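Long-range contact in beta-glycosidase (Bacteroides caccae, PDB 6T2R), which probably acts as a family 16 endo-beta-galactosidase that cuts within mucin O-glycan chains to begin mucin breakdown in the human gut: residues Asp153-His161 with His176-Pro184. Sequence-based numbering, arbitrary orientation.
Sequences DSIVYQTVH and HGNTIPINP
The methyl CG2 of Thr179 sits over one face of the Tyr157 ring, 3.6 Å from the ring centroid and 15° off its normal, a CH-pi contact between partners of a non-hydrogen-bonded antiparallel pair. On another flank the same methyl touches Ile155, whose CD1 lies 3.7 Å from Thr179 CG2. The ring in turn meets Trp240 edge-to-face.

Where strand 177-181 begins, the imidazole of His176 reaches Val160 O. With chi1 at 79° its CG stands between the backbone N and the carbonyl carbon, which brings ND1 to Val160 O at 3.0 Å as donor. His176 O accepts from Val160 N, and this pair of bonds, one from backbone and one from imidazole, ties one residue to both polar backbone atoms of Val160. Thr159 CG2 occupies the hollow left where Gly177, its non-hydrogen-bonded partner, has no side chain, and also touches His176 ND1 at 3.6 Å. The His176 edge points toward the His161 face, an offset edge-to-face pair.

On the opposite face, Val156 CG1 meets Ile182 CG2 at 3.7 Å, the two side chains crossing at about a right angle, while Val156 CG2 lies beside Ile180 CG2. Val156 and Ile182 rest on Tyr190, Ile180 on Val203; Gln158 turns its amide to Ile146 O, His202 O and Asn208.

Backbone bonds join Val156 with Ile180 and Gln158 with Asn178 in both directions, and Ile182 N extends the ladder to Ser154 O at 2.9 Å. The axes run at 151°, 4.6 Å apart at closest. Strands 187-195, 198-203 and 206-212 pack against the Val156, Gln158 and Ile180 face, as in the GH16 beta-jelly-roll; strand 155-161 also pairs with the Glu143-Glu148 stretch, which probably carries the family's catalytic acids.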
ATOM      1  N   ASP A 153      -7.110  -1.713  15.796  1.00 33.03           N
ATOM      2  CA  ASP A 153      -5.982  -0.940  16.397  1.00 32.46           C
ATOM      3  C   ASP A 153      -6.162   0.548  16.079  1.00 31.85           C
ATOM      4  O   ASP A 153      -6.645   0.885  15.013  1.00 35.21           O
ATOM      5  CB  ASP A 153      -4.600  -1.377  15.892  1.00 32.46           C
ATOM      6  CG  ASP A 153      -4.191  -2.826  16.140  1.00 33.81           C
ATOM      7  OD1 ASP A 153      -4.822  -3.493  16.953  1.00 33.66           O
ATOM      8  OD2 ASP A 153      -3.207  -3.272  15.512  1.00 29.97           O
ATOM      9  N   SER A 154      -5.745   1.416  16.985  1.00 31.72           N
ATOM     10  CA  SER A 154      -5.602   2.875  16.791  1.00 34.73           C
ATOM     11  C   SER A 154      -4.163   3.206  16.368  1.00 32.46           C
ATOM     12  O   SER A 154      -3.726   4.373  16.534  1.00 34.72           O
ATOM     13  CB  SER A 154      -5.961   3.567  18.067  1.00 36.09           C
ATOM     14  OG  SER A 154      -4.972   3.250  19.039  1.00 43.43           O
ATOM     15  N   ILE A 155      -3.426   2.207  15.872  1.00 32.95           N
ATOM     16  CA  ILE A 155      -2.065   2.414  15.287  1.00 30.88           C
ATOM     17  C   ILE A 155      -2.019   1.720  13.930  1.00 31.43           C
ATOM     18  O   ILE A 155      -2.832   0.812  13.716  1.00 29.89           O
ATOM     19  CB  ILE A 155      -0.991   1.833  16.202  1.00 31.24           C
ATOM     20  CG1 ILE A 155      -1.259   0.338  16.418  1.00 30.69           C
ATOM     21  CG2 ILE A 155      -0.885   2.661  17.490  1.00 30.82           C
ATOM     22  CD1 ILE A 155      -0.068  -0.483  16.871  1.00 32.26           C
ATOM     23  N   VAL A 156      -1.066   2.108  13.088  1.00 26.34           N
ATOM     24  CA  VAL A 156      -0.769   1.386  11.825  1.00 27.29           C
ATOM     25  C   VAL A 156       0.707   1.013  11.859  1.00 27.40           C
ATOM     26  O   VAL A 156       1.491   1.694  12.553  1.00 26.83           O
ATOM     27  CB  VAL A 156      -1.093   2.206  10.567  1.00 28.93           C
ATOM     28  CG1 VAL A 156      -2.566   2.557  10.473  1.00 30.79           C
ATOM     29  CG2 VAL A 156      -0.209   3.439  10.462  1.00 28.08           C
ATOM     30  N   TYR A 157       1.042  -0.017  11.106  1.00 27.72           N
ATOM     31  CA  TYR A 157       2.427  -0.453  10.822  1.00 27.03           C
ATOM     32  C   TYR A 157       2.842   0.180   9.495  1.00 25.19           C
ATOM     33  O   TYR A 157       2.077   0.120   8.504  1.00 22.72           O
ATOM     34  CB  TYR A 157       2.498  -1.977  10.775  1.00 27.58           C
ATOM     35  CG  TYR A 157       2.171  -2.664  12.081  1.00 29.66           C
ATOM     36  CD1 TYR A 157       0.868  -2.720  12.559  1.00 28.86           C
ATOM     37  CD2 TYR A 157       3.152  -3.293  12.819  1.00 29.72           C
ATOM     38  CE1 TYR A 157       0.553  -3.354  13.748  1.00 29.60           C
ATOM     39  CE2 TYR A 157       2.852  -3.945  14.008  1.00 30.95           C
ATOM     40  CZ  TYR A 157       1.550  -3.974  14.470  1.00 29.44           C
ATOM     41  OH  TYR A 157       1.250  -4.600  15.636  1.00 29.25           O
ATOM     42  N   GLN A 158       4.050   0.716   9.471  1.00 23.24           N
ATOM     43  CA  GLN A 158       4.782   0.975   8.220  1.00 24.61           C
ATOM     44  C   GLN A 158       6.052   0.103   8.252  1.00 27.45           C
ATOM     45  O   GLN A 158       6.684   0.002   9.342  1.00 27.54           O
ATOM     46  CB  GLN A 158       4.998   2.481   8.103  1.00 24.91           C
ATOM     47  CG  GLN A 158       3.678   3.269   8.049  1.00 25.66           C
ATOM     48  CD  GLN A 158       3.906   4.748   7.826  1.00 25.12           C
ATOM     49  OE1 GLN A 158       4.445   5.433   8.707  1.00 30.23           O
ATOM     50  NE2 GLN A 158       3.531   5.239   6.648  1.00 22.50           N
ATOM     51  N   THR A 159       6.396  -0.547   7.132  1.00 26.45           N
ATOM     52  CA  THR A 159       7.403  -1.643   7.104  1.00 25.55           C
ATOM     53  C   THR A 159       8.050  -1.767   5.730  1.00 24.59           C
ATOM     54  O   THR A 159       7.427  -1.349   4.753  1.00 25.35           O
ATOM     55  CB  THR A 159       6.782  -3.003   7.419  1.00 23.64           C
ATOM     56  OG1 THR A 159       5.786  -2.835   8.415  1.00 28.15           O
ATOM     57  CG2 THR A 159       7.808  -3.980   7.941  1.00 27.43           C
ATOM     58  N   VAL A 160       9.283  -2.274   5.695  1.00 23.56           N
ATOM     59  CA  VAL A 160       9.976  -2.714   4.450  1.00 24.81           C
ATOM     60  C   VAL A 160      10.290  -4.187   4.647  1.00 23.98           C
ATOM     61  O   VAL A 160      10.512  -4.604   5.791  1.00 23.80           O
ATOM     62  CB  VAL A 160      11.247  -1.910   4.077  1.00 25.20           C
ATOM     63  CG1 VAL A 160      10.963  -0.430   3.957  1.00 24.91           C
ATOM     64  CG2 VAL A 160      12.404  -2.109   5.050  1.00 28.43           C
ATOM     65  N   HIS A 161      10.301  -4.926   3.554  1.00 24.17           N
ATOM     66  CA  HIS A 161      10.819  -6.315   3.489  1.00 25.04           C
ATOM     67  C   HIS A 161      11.802  -6.407   2.327  1.00 27.32           C
ATOM     68  O   HIS A 161      11.568  -5.720   1.268  1.00 26.17           O
ATOM     69  CB  HIS A 161       9.650  -7.283   3.301  1.00 26.03           C
ATOM     70  CG  HIS A 161       8.598  -7.045   4.297  1.00 26.48           C
ATOM     71  ND1 HIS A 161       8.656  -7.610   5.533  1.00 28.52           N
ATOM     72  CD2 HIS A 161       7.496  -6.269   4.265  1.00 27.76           C
ATOM     73  CE1 HIS A 161       7.596  -7.229   6.222  1.00 25.70           C
ATOM     74  NE2 HIS A 161       6.892  -6.394   5.479  1.00 24.96           N
ATOM     75  N   HIS A 176      13.356  -2.421  10.584  1.00 24.77           N
ATOM     76  CA  HIS A 176      12.683  -2.508   9.271  1.00 27.06           C
ATOM     77  C   HIS A 176      11.231  -2.021   9.339  1.00 28.14           C
ATOM     78  O   HIS A 176      10.600  -1.912   8.250  1.00 29.40           O
ATOM     79  CB  HIS A 176      12.773  -3.936   8.738  1.00 27.45           C
ATOM     80  CG  HIS A 176      11.785  -4.874   9.340  1.00 28.23           C
ATOM     81  ND1 HIS A 176      10.915  -5.598   8.572  1.00 29.96           N
ATOM     82  CD2 HIS A 176      11.541  -5.215  10.622  1.00 29.25           C
ATOM     83  CE1 HIS A 176      10.175  -6.340   9.367  1.00 29.27           C
ATOM     84  NE2 HIS A 176      10.534  -6.125  10.618  1.00 27.81           N
ATOM     85  N   GLY A 177      10.723  -1.725  10.530  1.00 25.53           N
ATOM     86  CA  GLY A 177       9.319  -1.316  10.709  1.00 28.08           C
ATOM     87  C   GLY A 177       9.069  -0.530  11.984  1.00 26.83           C
ATOM     88  O   GLY A 177       9.901  -0.542  12.870  1.00 26.58           O
ATOM     89  N   ASN A 178       7.968   0.201  12.031  1.00 26.80           N
ATOM     90  CA  ASN A 178       7.564   0.930  13.251  1.00 28.90           C
ATOM     91  C   ASN A 178       6.069   1.235  13.170  1.00 27.14           C
ATOM     92  O   ASN A 178       5.558   1.486  12.072  1.00 31.15           O
ATOM     93  CB  ASN A 178       8.407   2.202  13.420  1.00 31.79           C
ATOM     94  CG  ASN A 178       8.438   2.681  14.853  1.00 30.45           C
ATOM     95  OD1 ASN A 178       8.627   1.879  15.732  1.00 31.69           O
ATOM     96  ND2 ASN A 178       8.258   3.972  15.086  1.00 31.33           N
ATOM     97  N   THR A 179       5.416   1.291  14.322  1.00 29.84           N
ATOM     98  CA  THR A 179       4.005   1.704  14.466  1.00 27.29           C
ATOM     99  C   THR A 179       3.933   3.172  14.846  1.00 27.63           C
ATOM    100  O   THR A 179       4.897   3.721  15.355  1.00 28.64           O
ATOM    101  CB  THR A 179       3.253   0.870  15.505  1.00 28.52           C
ATOM    102  OG1 THR A 179       3.871   1.190  16.741  1.00 29.37           O
ATOM    103  CG2 THR A 179       3.299  -0.610  15.236  1.00 26.67           C
ATOM    104  N   ILE A 180       2.823   3.785  14.490  1.00 28.09           N
ATOM    105  CA  ILE A 180       2.485   5.185  14.820  1.00 31.01           C
ATOM    106  C   ILE A 180       0.969   5.248  15.006  1.00 32.52           C
ATOM    107  O   ILE A 180       0.218   4.506  14.366  1.00 33.44           O
ATOM    108  CB  ILE A 180       3.040   6.135  13.743  1.00 32.90           C
ATOM    109  CG1 ILE A 180       2.817   7.598  14.122  1.00 32.35           C
ATOM    110  CG2 ILE A 180       2.493   5.819  12.358  1.00 32.33           C
ATOM    111  CD1 ILE A 180       3.814   8.542  13.523  1.00 34.12           C
ATOM    112  N   PRO A 181       0.480   6.027  15.988  1.00 32.62           N
ATOM    113  CA  PRO A 181      -0.955   6.145  16.212  1.00 35.95           C
ATOM    114  C   PRO A 181      -1.615   6.858  15.032  1.00 35.51           C
ATOM    115  O   PRO A 181      -0.946   7.699  14.402  1.00 31.34           O
ATOM    116  CB  PRO A 181      -1.108   6.983  17.505  1.00 34.80           C
ATOM    117  CG  PRO A 181       0.283   6.961  18.145  1.00 36.52           C
ATOM    118  CD  PRO A 181       1.260   6.758  16.998  1.00 35.61           C
ATOM    119  N   ILE A 182      -2.901   6.554  14.847  1.00 32.94           N
ATOM    120  CA  ILE A 182      -3.800   7.244  13.884  1.00 32.51           C
ATOM    121  C   ILE A 182      -5.061   7.739  14.606  1.00 33.24           C
ATOM    122  O   ILE A 182      -5.318   7.322  15.738  1.00 32.68           O
ATOM    123  CB  ILE A 182      -4.149   6.294  12.717  1.00 33.08           C
ATOM    124  CG1 ILE A 182      -4.924   5.069  13.193  1.00 29.43           C
ATOM    125  CG2 ILE A 182      -2.887   5.886  11.952  1.00 32.50           C
ATOM    126  CD1 ILE A 182      -5.642   4.361  12.083  1.00 30.52           C
ATOM    127  N   ASN A 183      -5.833   8.586  13.933  1.00 33.78           N
ATOM    128  CA  ASN A 183      -7.230   8.908  14.308  1.00 34.47           C
ATOM    129  C   ASN A 183      -8.091   7.855  13.636  1.00 29.42           C
ATOM    130  O   ASN A 183      -8.400   7.986  12.467  1.00 32.57           O
ATOM    131  CB  ASN A 183      -7.593  10.332  13.884  1.00 38.04           C
ATOM    132  CG  ASN A 183      -6.612  11.340  14.426  1.00 40.78           C
ATOM    133  OD1 ASN A 183      -5.967  12.052  13.667  1.00 41.83           O
ATOM    134  ND2 ASN A 183      -6.442  11.348  15.734  1.00 43.16           N
ATOM    135  N   PRO A 184      -8.445   6.754  14.326  1.00 29.75           N
ATOM    136  CA  PRO A 184      -8.970   5.559  13.662  1.00 32.52           C
ATOM    137  C   PRO A 184     -10.339   5.740  12.990  1.00 34.93           C
ATOM    138  O   PRO A 184     -10.656   4.984  12.067  1.00 35.18           O
ATOM    139  CB  PRO A 184      -9.021   4.494  14.785  1.00 31.90           C
ATOM    140  CG  PRO A 184      -9.105   5.291  16.063  1.00 32.19           C
ATOM    141  CD  PRO A 184      -8.371   6.603  15.788  1.00 33.07           C
TER